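Local coordinates for Lmo0181 protein (Listeria monocytogenes serovar 1/2a, PDB 5F7V) that binds cycloalternan, a cyclic alpha-glucan, and probably delivers it as the lipid-anchored substrate-binding component of an ABC transporter, at residues Ile15-Ser21 against Pro69-Asn75; Gly122-Ser126 against Ala301-Ser305. The contacts are given in a common frame with arbitrary orientation. Residue numbers count along the deposited sequence, not the author numbering.

Interaction 1: Ile15-Ser21 against Pro69-Asn75; sequences ITYYQFS and PDAFELN. With GLC (alpha-D-glucopyranose), chain B; GLC (alpha-D-glucopyranose), chain C.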
ATOM      1  N   ILE A  15     -25.799  -8.169  -4.961  1.00 11.58           N
ATOM      2  CA  ILE A  15     -24.436  -8.501  -5.356  1.00 10.64           C
ATOM      3  C   ILE A  15     -23.586  -8.728  -4.115  1.00  9.78           C
ATOM      4  O   ILE A  15     -23.850  -8.195  -3.037  1.00  9.32           O
ATOM      5  CB  ILE A  15     -23.773  -7.421  -6.255  1.00  9.97           C
ATOM      6  CG1 ILE A  15     -23.589  -6.086  -5.504  1.00  9.33           C
ATOM      7  CG2 ILE A  15     -24.539  -7.288  -7.565  1.00 10.84           C
ATOM      8  CD1 ILE A  15     -22.737  -5.062  -6.240  1.00  8.89           C
ATOM      9  N   THR A  16     -22.529  -9.504  -4.273  1.00  9.38           N
ATOM     10  CA  THR A  16     -21.488  -9.638  -3.259  1.00  9.01           C
ATOM     11  C   THR A  16     -20.282  -8.783  -3.611  1.00  7.92           C
ATOM     12  O   THR A  16     -19.897  -8.721  -4.777  1.00  7.78           O
ATOM     13  CB  THR A  16     -21.080 -11.109  -3.105  1.00  9.89           C
ATOM     14  OG1 THR A  16     -20.726 -11.640  -4.391  1.00 10.43           O
ATOM     15  CG2 THR A  16     -22.249 -11.928  -2.572  1.00 11.10           C
ATOM     16  N   TYR A  17     -19.695  -8.166  -2.598  1.00  7.37           N
ATOM     17  CA  TYR A  17     -18.467  -7.356  -2.702  1.00  6.78           C
ATOM     18  C   TYR A  17     -17.501  -7.851  -1.657  1.00  7.11           C
ATOM     19  O   TYR A  17     -17.847  -7.854  -0.489  1.00  7.60           O
ATOM     20  CB  TYR A  17     -18.772  -5.861  -2.531  1.00  6.36           C
ATOM     21  CG  TYR A  17     -17.517  -4.989  -2.499  1.00  5.90           C
ATOM     22  CD1 TYR A  17     -16.553  -5.106  -3.499  1.00  5.78           C
ATOM     23  CD2 TYR A  17     -17.309  -4.074  -1.470  1.00  5.87           C
ATOM     24  CE1 TYR A  17     -15.419  -4.332  -3.484  1.00  5.62           C
ATOM     25  CE2 TYR A  17     -16.186  -3.273  -1.469  1.00  5.70           C
ATOM     26  CZ  TYR A  17     -15.248  -3.424  -2.459  1.00  5.52           C
ATOM     27  OH  TYR A  17     -14.070  -2.687  -2.458  1.00  5.68           O
ATOM     28  N   TYR A  18     -16.344  -8.328  -2.101  1.00  7.31           N
ATOM     29  CA  TYR A  18     -15.290  -8.880  -1.236  1.00  7.95           C
ATOM     30  C   TYR A  18     -14.206  -7.821  -1.179  1.00  7.04           C
ATOM     31  O   TYR A  18     -13.832  -7.268  -2.227  1.00  6.67           O
ATOM     32  CB  TYR A  18     -14.829 -10.156  -1.893  1.00  9.46           C
ATOM     33  CG  TYR A  18     -14.189 -11.284  -1.162  1.00 11.64           C
ATOM     34  CD1 TYR A  18     -14.903 -12.346  -0.626  1.00 13.10           C
ATOM     35  CD2 TYR A  18     -12.804 -11.338  -1.101  1.00 12.12           C
ATOM     36  CE1 TYR A  18     -14.263 -13.399  -0.002  1.00 14.75           C
ATOM     37  CE2 TYR A  18     -12.128 -12.363  -0.477  1.00 13.68           C
ATOM     38  CZ  TYR A  18     -12.857 -13.405   0.072  1.00 14.91           C
ATOM     39  OH  TYR A  18     -12.066 -14.377   0.663  1.00 17.91           O
ATOM     40  N   GLN A  19     -13.739  -7.460   0.013  1.00  6.77           N
ATOM     41  CA  GLN A  19     -12.730  -6.382   0.118  1.00  6.29           C
ATOM     42  C   GLN A  19     -11.854  -6.518   1.356  1.00  6.70           C
ATOM     43  O   GLN A  19     -12.152  -7.303   2.257  1.00  7.09           O
ATOM     44  CB  GLN A  19     -13.436  -5.024   0.068  1.00  6.07           C
ATOM     45  CG  GLN A  19     -14.225  -4.669   1.330  1.00  6.40           C
ATOM     46  CD  GLN A  19     -13.379  -3.909   2.338  1.00  6.92           C
ATOM     47  OE1 GLN A  19     -12.753  -2.905   2.002  1.00  6.83           O
ATOM     48  NE2 GLN A  19     -13.397  -4.369   3.579  1.00  7.71           N
ATOM     49  N   PHE A  20     -10.788  -5.734   1.368  1.00  6.56           N
ATOM     50  CA  PHE A  20      -9.827  -5.669   2.458  1.00  7.15           C
ATOM     51  C   PHE A  20      -9.535  -4.294   2.994  1.00  7.59           C
ATOM     52  O   PHE A  20      -9.130  -4.200   4.130  1.00  8.40           O
ATOM     53  CB  PHE A  20      -8.471  -6.301   2.075  1.00  7.19           C
ATOM     54  CG  PHE A  20      -7.808  -5.607   0.922  1.00  6.81           C
ATOM     55  CD1 PHE A  20      -7.015  -4.471   1.110  1.00  7.11           C
ATOM     56  CD2 PHE A  20      -8.019  -6.058  -0.357  1.00  6.41           C
ATOM     57  CE1 PHE A  20      -6.497  -3.815  -0.005  1.00  7.05           C
ATOM     58  CE2 PHE A  20      -7.473  -5.438  -1.446  1.00  6.37           C
ATOM     59  CZ  PHE A  20      -6.712  -4.298  -1.280  1.00  6.68           C
ATOM     60  N   SER A  21      -9.690  -3.224   2.206  1.00  7.39           N
ATOM     61  CA  SER A  21      -9.054  -1.977   2.633  1.00  8.24           C
ATOM     62  C   SER A  21      -9.803  -1.181   3.695  1.00  9.49           C
ATOM     63  O   SER A  21      -9.185  -0.369   4.356  1.00 10.43           O
ATOM     64  CB  SER A  21      -8.764  -1.098   1.416  1.00  7.90           C
ATOM     65  OG  SER A  21      -9.929  -0.540   0.830  1.00  7.22           O
ATOM     66  N   PRO A  69     -16.969 -13.737  -5.833  1.00 10.24           N
ATOM     67  CA  PRO A  69     -17.783 -12.564  -5.535  1.00  9.63           C
ATOM     68  C   PRO A  69     -18.113 -11.818  -6.828  1.00  8.88           C
ATOM     69  O   PRO A  69     -17.335 -11.836  -7.761  1.00  8.62           O
ATOM     70  CB  PRO A  69     -16.861 -11.707  -4.654  1.00  9.41           C
ATOM     71  CG  PRO A  69     -15.711 -12.576  -4.252  1.00  9.85           C
ATOM     72  CD  PRO A  69     -15.592 -13.618  -5.322  1.00 10.07           C
ATOM     73  N   ASP A  70     -19.262 -11.158  -6.900  1.00  8.66           N
ATOM     74  CA  ASP A  70     -19.571 -10.399  -8.098  1.00  8.26           C
ATOM     75  C   ASP A  70     -18.598  -9.260  -8.322  1.00  7.59           C
ATOM     76  O   ASP A  70     -18.229  -9.007  -9.459  1.00  7.47           O
ATOM     77  CB  ASP A  70     -20.978  -9.839  -8.039  1.00  8.56           C
ATOM     78  CG  ASP A  70     -22.032 -10.900  -7.918  1.00  9.21           C
ATOM     79  OD1 ASP A  70     -22.156 -11.721  -8.850  1.00  9.80           O
ATOM     80  OD2 ASP A  70     -22.705 -10.917  -6.877  1.00  9.69           O
ATOM     81  N   ALA A  71     -18.215  -8.590  -7.244  1.00  7.46           N
ATOM     82  CA  ALA A  71     -17.270  -7.495  -7.310  1.00  7.11           C
ATOM     83  C   ALA A  71     -16.223  -7.776  -6.239  1.00  7.09           C
ATOM     84  O   ALA A  71     -16.561  -8.275  -5.169  1.00  7.44           O
ATOM     85  CB  ALA A  71     -17.964  -6.179  -7.060  1.00  7.16           C
ATOM     86  N   PHE A  72     -14.962  -7.430  -6.489  1.00  6.79           N
ATOM     87  CA  PHE A  72     -13.944  -7.631  -5.475  1.00  6.82           C
ATOM     88  C   PHE A  72     -12.800  -6.662  -5.646  1.00  6.50           C
ATOM     89  O   PHE A  72     -12.475  -6.238  -6.746  1.00  6.28           O
ATOM     90  CB  PHE A  72     -13.447  -9.088  -5.445  1.00  7.08           C
ATOM     91  CG  PHE A  72     -13.048  -9.669  -6.762  1.00  7.04           C
ATOM     92  CD1 PHE A  72     -11.775  -9.552  -7.243  1.00  6.96           C
ATOM     93  CD2 PHE A  72     -13.985 -10.360  -7.530  1.00  7.39           C
ATOM     94  CE1 PHE A  72     -11.419 -10.128  -8.454  1.00  7.18           C
ATOM     95  CE2 PHE A  72     -13.621 -10.943  -8.744  1.00  7.57           C
ATOM     96  CZ  PHE A  72     -12.317 -10.837  -9.194  1.00  7.51           C
ATOM     97  N   GLU A  73     -12.205  -6.353  -4.511  1.00  6.59           N
ATOM     98  CA  GLU A  73     -11.096  -5.411  -4.432  1.00  6.38           C
ATOM     99  C   GLU A  73      -9.794  -6.077  -4.850  1.00  6.22           C
ATOM    100  O   GLU A  73      -9.529  -7.235  -4.532  1.00  6.44           O
ATOM    101  CB  GLU A  73     -10.981  -4.895  -3.012  1.00  6.70           C
ATOM    102  CG  GLU A  73     -10.339  -3.542  -2.934  1.00  6.62           C
ATOM    103  CD  GLU A  73     -10.363  -2.953  -1.559  1.00  7.10           C
ATOM    104  OE1 GLU A  73     -10.374  -3.711  -0.564  1.00  7.49           O
ATOM    105  OE2 GLU A  73     -10.333  -1.703  -1.448  1.00  7.25           O
ATOM    106  N   LEU A  74      -8.962  -5.311  -5.542  1.00  5.98           N
ATOM    107  CA  LEU A  74      -7.586  -5.727  -5.918  1.00  5.89           C
ATOM    108  C   LEU A  74      -6.695  -4.554  -5.682  1.00  5.79           C
ATOM    109  O   LEU A  74      -7.107  -3.429  -5.773  1.00  5.80           O
ATOM    110  CB  LEU A  74      -7.457  -6.130  -7.381  1.00  5.87           C
ATOM    111  CG  LEU A  74      -8.242  -7.388  -7.739  1.00  6.18           C
ATOM    112  CD1 LEU A  74      -8.231  -7.564  -9.251  1.00  6.39           C
ATOM    113  CD2 LEU A  74      -7.744  -8.627  -7.058  1.00  6.55           C
ATOM    114  N   ASN A  75      -5.458  -4.867  -5.319  1.00  5.79           N
ATOM    115  CA  ASN A  75      -4.410  -3.856  -5.244  1.00  5.74           C
ATOM    116  C   ASN A  75      -3.622  -3.817  -6.547  1.00  5.68           C
ATOM    117  O   ASN A  75      -3.701  -4.699  -7.398  1.00  5.73           O
ATOM    118  CB  ASN A  75      -3.553  -4.020  -3.969  1.00  5.90           C
ATOM    119  CG  ASN A  75      -2.788  -5.309  -3.906  1.00  6.02           C
ATOM    120  OD1 ASN A  75      -2.905  -6.147  -4.760  1.00  6.01           O
ATOM    121  ND2 ASN A  75      -2.044  -5.451  -2.843  1.00  6.27           N
TER
HETATM  122  C1  GLC B   3      -2.716  -3.249   5.490  0.70  3.17           C
HETATM  123  C2  GLC B   3      -2.455  -2.978   4.021  0.70  3.08           C
HETATM  124  C3  GLC B   3      -3.332  -1.859   3.483  0.70  3.06           C
HETATM  125  C4  GLC B   3      -4.780  -2.217   3.753  0.70  3.27           C
HETATM  126  C5  GLC B   3      -4.955  -2.372   5.269  0.70  3.47           C
HETATM  127  C6  GLC B   3      -6.397  -2.661   5.667  0.70  3.78           C
HETATM  128  O2  GLC B   3      -1.075  -2.658   3.851  0.70  2.99           O
HETATM  129  O3  GLC B   3      -3.222  -1.798   2.064  0.70  2.78           O
HETATM  130  O4  GLC B   3      -5.664  -1.238   3.198  0.70  3.55           O
HETATM  131  O5  GLC B   3      -4.108  -3.436   5.708  0.70  3.33           O
HETATM  132  O6  GLC B   3      -6.708  -3.985   5.235  0.70  4.39           O
HETATM  133  C1  GLC C   4      -2.480  -0.717   1.539  1.00  2.56           C
HETATM  134  C2  GLC C   4      -3.096  -0.277   0.230  1.00  2.43           C
HETATM  135  C3  GLC C   4      -2.875  -1.336  -0.835  1.00  2.38           C
HETATM  136  C4  GLC C   4      -1.402  -1.719  -0.914  1.00  2.28           C
HETATM  137  C5  GLC C   4      -0.901  -2.165   0.454  1.00  2.35           C
HETATM  138  C6  GLC C   4       0.596  -2.445   0.475  1.00  2.35           C
HETATM  139  O2  GLC C   4      -4.492  -0.034   0.439  1.00  2.46           O
HETATM  140  O3  GLC C   4      -3.286  -0.783  -2.082  1.00  2.35           O
HETATM  141  O4  GLC C   4      -1.292  -2.842  -1.795  1.00  2.40           O
HETATM  142  O5  GLC C   4      -1.116  -1.093   1.398  1.00  2.36           O
HETATM  143  O6  GLC C   4       0.898  -2.662   1.873  1.00  2.41           O

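Interaction 2: Gly122-Ser126 against Ala301-Ser305; sequences GMVES and ASFMS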
ATOM      1  N   GLY A 122     -10.624  -2.965 -14.151  1.00  7.59           N
ATOM      2  CA  GLY A 122     -11.017  -2.606 -12.781  1.00  7.29           C
ATOM      3  C   GLY A 122     -11.330  -1.136 -12.769  1.00  7.05           C
ATOM      4  O   GLY A 122     -10.845  -0.414 -13.622  1.00  7.09           O
ATOM      5  N   MET A 123     -12.151  -0.716 -11.822  1.00  7.08           N
ATOM      6  CA  MET A 123     -12.403   0.703 -11.552  1.00  7.08           C
ATOM      7  C   MET A 123     -11.633   1.121 -10.316  1.00  6.50           C
ATOM      8  O   MET A 123     -11.743   0.536  -9.257  1.00  6.31           O
ATOM      9  CB  MET A 123     -13.896   0.921 -11.344  1.00  7.91           C
ATOM     10  CG  MET A 123     -14.719   0.576 -12.566  1.00  8.67           C
ATOM     11  SD  MET A 123     -14.502   1.701 -13.975  1.00  9.74           S
ATOM     12  CE  MET A 123     -15.691   2.975 -13.616  1.00 10.21           C
ATOM     13  N   VAL A 124     -10.857   2.189 -10.483  1.00  6.18           N
ATOM     14  CA  VAL A 124      -9.998   2.622  -9.392  1.00  5.84           C
ATOM     15  C   VAL A 124     -10.814   3.182  -8.251  1.00  5.82           C
ATOM     16  O   VAL A 124     -11.694   4.020  -8.438  1.00  6.26           O
ATOM     17  CB  VAL A 124      -8.936   3.635  -9.857  1.00  5.84           C
ATOM     18  CG1 VAL A 124      -9.550   4.872 -10.501  1.00  6.22           C
ATOM     19  CG2 VAL A 124      -8.050   3.998  -8.686  1.00  5.59           C
ATOM     20  N   GLU A 125     -10.529   2.701  -7.057  1.00  5.50           N
ATOM     21  CA  GLU A 125     -11.273   3.024  -5.841  1.00  5.64           C
ATOM     22  C   GLU A 125     -10.540   4.017  -4.957  1.00  5.36           C
ATOM     23  O   GLU A 125     -11.157   4.908  -4.355  1.00  5.64           O
ATOM     24  CB  GLU A 125     -11.511   1.706  -5.078  1.00  5.87           C
ATOM     25  CG  GLU A 125     -12.176   1.883  -3.756  1.00  6.31           C
ATOM     26  CD  GLU A 125     -11.952   0.744  -2.805  1.00  6.45           C
ATOM     27  OE1 GLU A 125     -11.153  -0.198  -3.192  1.00  6.48           O
ATOM     28  OE2 GLU A 125     -12.539   0.797  -1.728  1.00  7.11           O
ATOM     29  N   SER A 126      -9.234   3.874  -4.842  1.00  4.95           N
ATOM     30  CA  SER A 126      -8.458   4.750  -3.980  1.00  4.77           C
ATOM     31  C   SER A 126      -6.995   4.675  -4.367  1.00  4.43           C
ATOM     32  O   SER A 126      -6.557   3.770  -5.074  1.00  4.35           O
ATOM     33  CB  SER A 126      -8.618   4.393  -2.509  1.00  4.79           C
ATOM     34  OG  SER A 126      -8.026   3.151  -2.183  1.00  4.79           O
ATOM     35  N   ALA A 301     -18.966  -0.641  -8.616  1.00  5.29           N
ATOM     36  CA  ALA A 301     -17.582  -0.273  -8.859  1.00  5.03           C
ATOM     37  C   ALA A 301     -17.420   1.158  -9.308  1.00  5.25           C
ATOM     38  O   ALA A 301     -16.497   1.869  -8.875  1.00  5.05           O
ATOM     39  CB  ALA A 301     -16.931  -1.236  -9.861  1.00  5.01           C
ATOM     40  N   SER A 302     -18.301   1.589 -10.211  0.70  5.63           N
ATOM     41  CA  SER A 302     -18.276   2.941 -10.734  0.70  6.03           C
ATOM     42  C   SER A 302     -18.580   3.954  -9.634  0.70  6.12           C
ATOM     43  O   SER A 302     -17.928   4.993  -9.535  0.70  6.16           O
ATOM     44  CB  SER A 302     -19.240   3.064 -11.917  0.70  6.68           C
ATOM     45  OG  SER A 302     -19.163   4.392 -12.432  0.70  7.31           O
ATOM     46  N   PHE A 303     -19.590   3.679  -8.814  1.00  6.33           N
ATOM     47  CA  PHE A 303     -19.912   4.509  -7.653  1.00  6.56           C
ATOM     48  C   PHE A 303     -18.695   4.683  -6.741  1.00  6.10           C
ATOM     49  O   PHE A 303     -18.319   5.782  -6.338  1.00  6.26           O
ATOM     50  CB  PHE A 303     -21.110   3.883  -6.885  1.00  6.91           C
ATOM     51  CG  PHE A 303     -21.433   4.546  -5.576  1.00  7.29           C
ATOM     52  CD1 PHE A 303     -20.800   4.144  -4.407  1.00  7.03           C
ATOM     53  CD2 PHE A 303     -22.383   5.559  -5.504  1.00  8.21           C
ATOM     54  CE1 PHE A 303     -21.100   4.763  -3.193  1.00  7.58           C
ATOM     55  CE2 PHE A 303     -22.677   6.153  -4.274  1.00  8.74           C
ATOM     56  CZ  PHE A 303     -22.039   5.749  -3.123  1.00  8.41           C
ATOM     57  N   MET A 304     -18.066   3.586  -6.387  1.00  5.66           N
ATOM     58  CA  MET A 304     -16.932   3.623  -5.487  1.00  5.56           C
ATOM     59  C   MET A 304     -15.821   4.401  -6.159  1.00  5.54           C
ATOM     60  O   MET A 304     -15.087   5.092  -5.462  1.00  5.96           O
ATOM     61  CB  MET A 304     -16.478   2.209  -5.151  1.00  5.26           C
ATOM     62  CG  MET A 304     -17.418   1.476  -4.238  1.00  5.59           C
ATOM     63  SD  MET A 304     -17.522   2.111  -2.574  1.00  6.14           S
ATOM     64  CE  MET A 304     -16.055   1.351  -1.829  1.00  5.88           C
ATOM     65  N   SER A 305     -15.688   4.375  -7.477  1.00  5.60           N
ATOM     66  CA  SER A 305     -14.598   5.034  -8.156  1.00  5.80           C
ATOM     67  C   SER A 305     -14.765   6.549  -8.199  1.00  6.32           C
ATOM     68  O   SER A 305     -13.821   7.307  -7.887  1.00  6.52           O
ATOM     69  CB  SER A 305     -14.485   4.478  -9.582  1.00  6.02           C
ATOM     70  OG  SER A 305     -13.396   5.064 -10.252  1.00  6.40           O
TER
HETATM   71  O   HOH W   1     -13.965   1.425  -7.508  0.50  2.14           O
HETATM   72  O   HOH W   2     -12.258   3.927 -12.489  1.00  9.35           O
HETATM   73  O   HOH W   3     -12.398   7.006  -5.374  1.00  5.91           O

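Interaction 1: Ile15-Ser21 against Pro69-Asn75
A buried carboxylate replaces main-chain pairing where strand 13-19 runs out: E73 OE1 accepts from F20 N at 2.8 Å and from S21 N at 2.9 Å, while E73 OE2 takes the hydroxyl of S21 OG at 2.6 Å. This pins the following loop to the neighbouring strand, with E73 OE1 over one face of the F20 ring. Upstream, pairing is regular and parallel: A71 N binds T16 O (3.0 Å), Y18 N binds A71 O (3.1 Å) and E73 N binds Y18 O (2.9 Å). At the other end T16 N donates to D70 OD2 (3.0 Å) and D70 N to T16 OG1 (2.9 Å), D70 OD1 being hydrogen-bonded to S291. Y17 and A71 share one face of the sheet, Y18 and F72 the other. At the C-terminal ends, F20 O, in the loop, accepts from O6 of GLC (chain B) at 2.7 Å, and N75, ending its strand, donates through ND2 to O4 of GLC (chain C) at 2.9 Å; N75 is the N-cap of helix 76-85, and its OD1 also hydrogen-bonds T78 OG1. Parallel strands whose C-terminal ends and following loops hold the sugar are characteristic of the periplasmic-binding-protein fold.

Interaction 2: Gly122-Ser126 against Ala301-Ser305
A301 opens the contact from helix 294-306, its CB 3.9 Å from M123 CG, while A301 O accepts from S305 N within the helix (3.0 Å). Water 1 also donates to A301 O at 2.9 Å and to M123 O at 3.0 Å, filling the gap between helix and strand. S302 turns its CA-to-CB bond away, yet its CA lies 3.9 Å from M123 CE, the methyl of a side chain reaching across the helix; the S302 hydroxyl is bonded to D98. Here a helix packs on a sheet, as in the alpha/beta sandwich of periplasmic-binding-protein lobes: the short axes approach to 7.0 Å at 44°, and strand 119-135 is paired antiparallel with strand 278-287, whose N283 faces both E125 and S126 in a classic beta bulge. F303 turns its CA-to-CB bond away, its ring meeting F36 of helix 27-39 edge-to-face. M304 points its CA-to-CB bond toward the strand, its CE 3.6 Å from E125 OE2, a carboxylate oxygen held by a salt bridge to R314. S305 supplies the direct polar link, S305 OG donating to V124 O at 2.7 Å; S305 CA also lies 3.1 Å from V124 O in a CA-H...O contact. Water 2 donates to S305 OG (2.8 Å) and accepts from V124 N (3.0 Å), and water 3 joins S305 O (2.9 Å) to E125 O (2.6 Å).

Overall arrangement
Interaction 1 closes along the chain before interaction 2 opens, and their centres lie about 11 Å apart, on the same side of the chain's centre. One mixed sheet joins them: strand 278-287 pairs antiparallel with both strand 71-75 and strand 119-135, and helix 294-306 follows it. The contacts also touch directly, E73 OE2 standing 2.4 Å from E125 OE1, a close approach of two carboxylates beside the sugar site. N283 of the intervening strand touches F20, S21 and N75, pairs with E125 and S126, and hydrogen-bonds the bound glucan. Interaction 1 thus reaches the cycloalternan directly, whereas interaction 2 anchors a helix on the adjoining part of the same sheet.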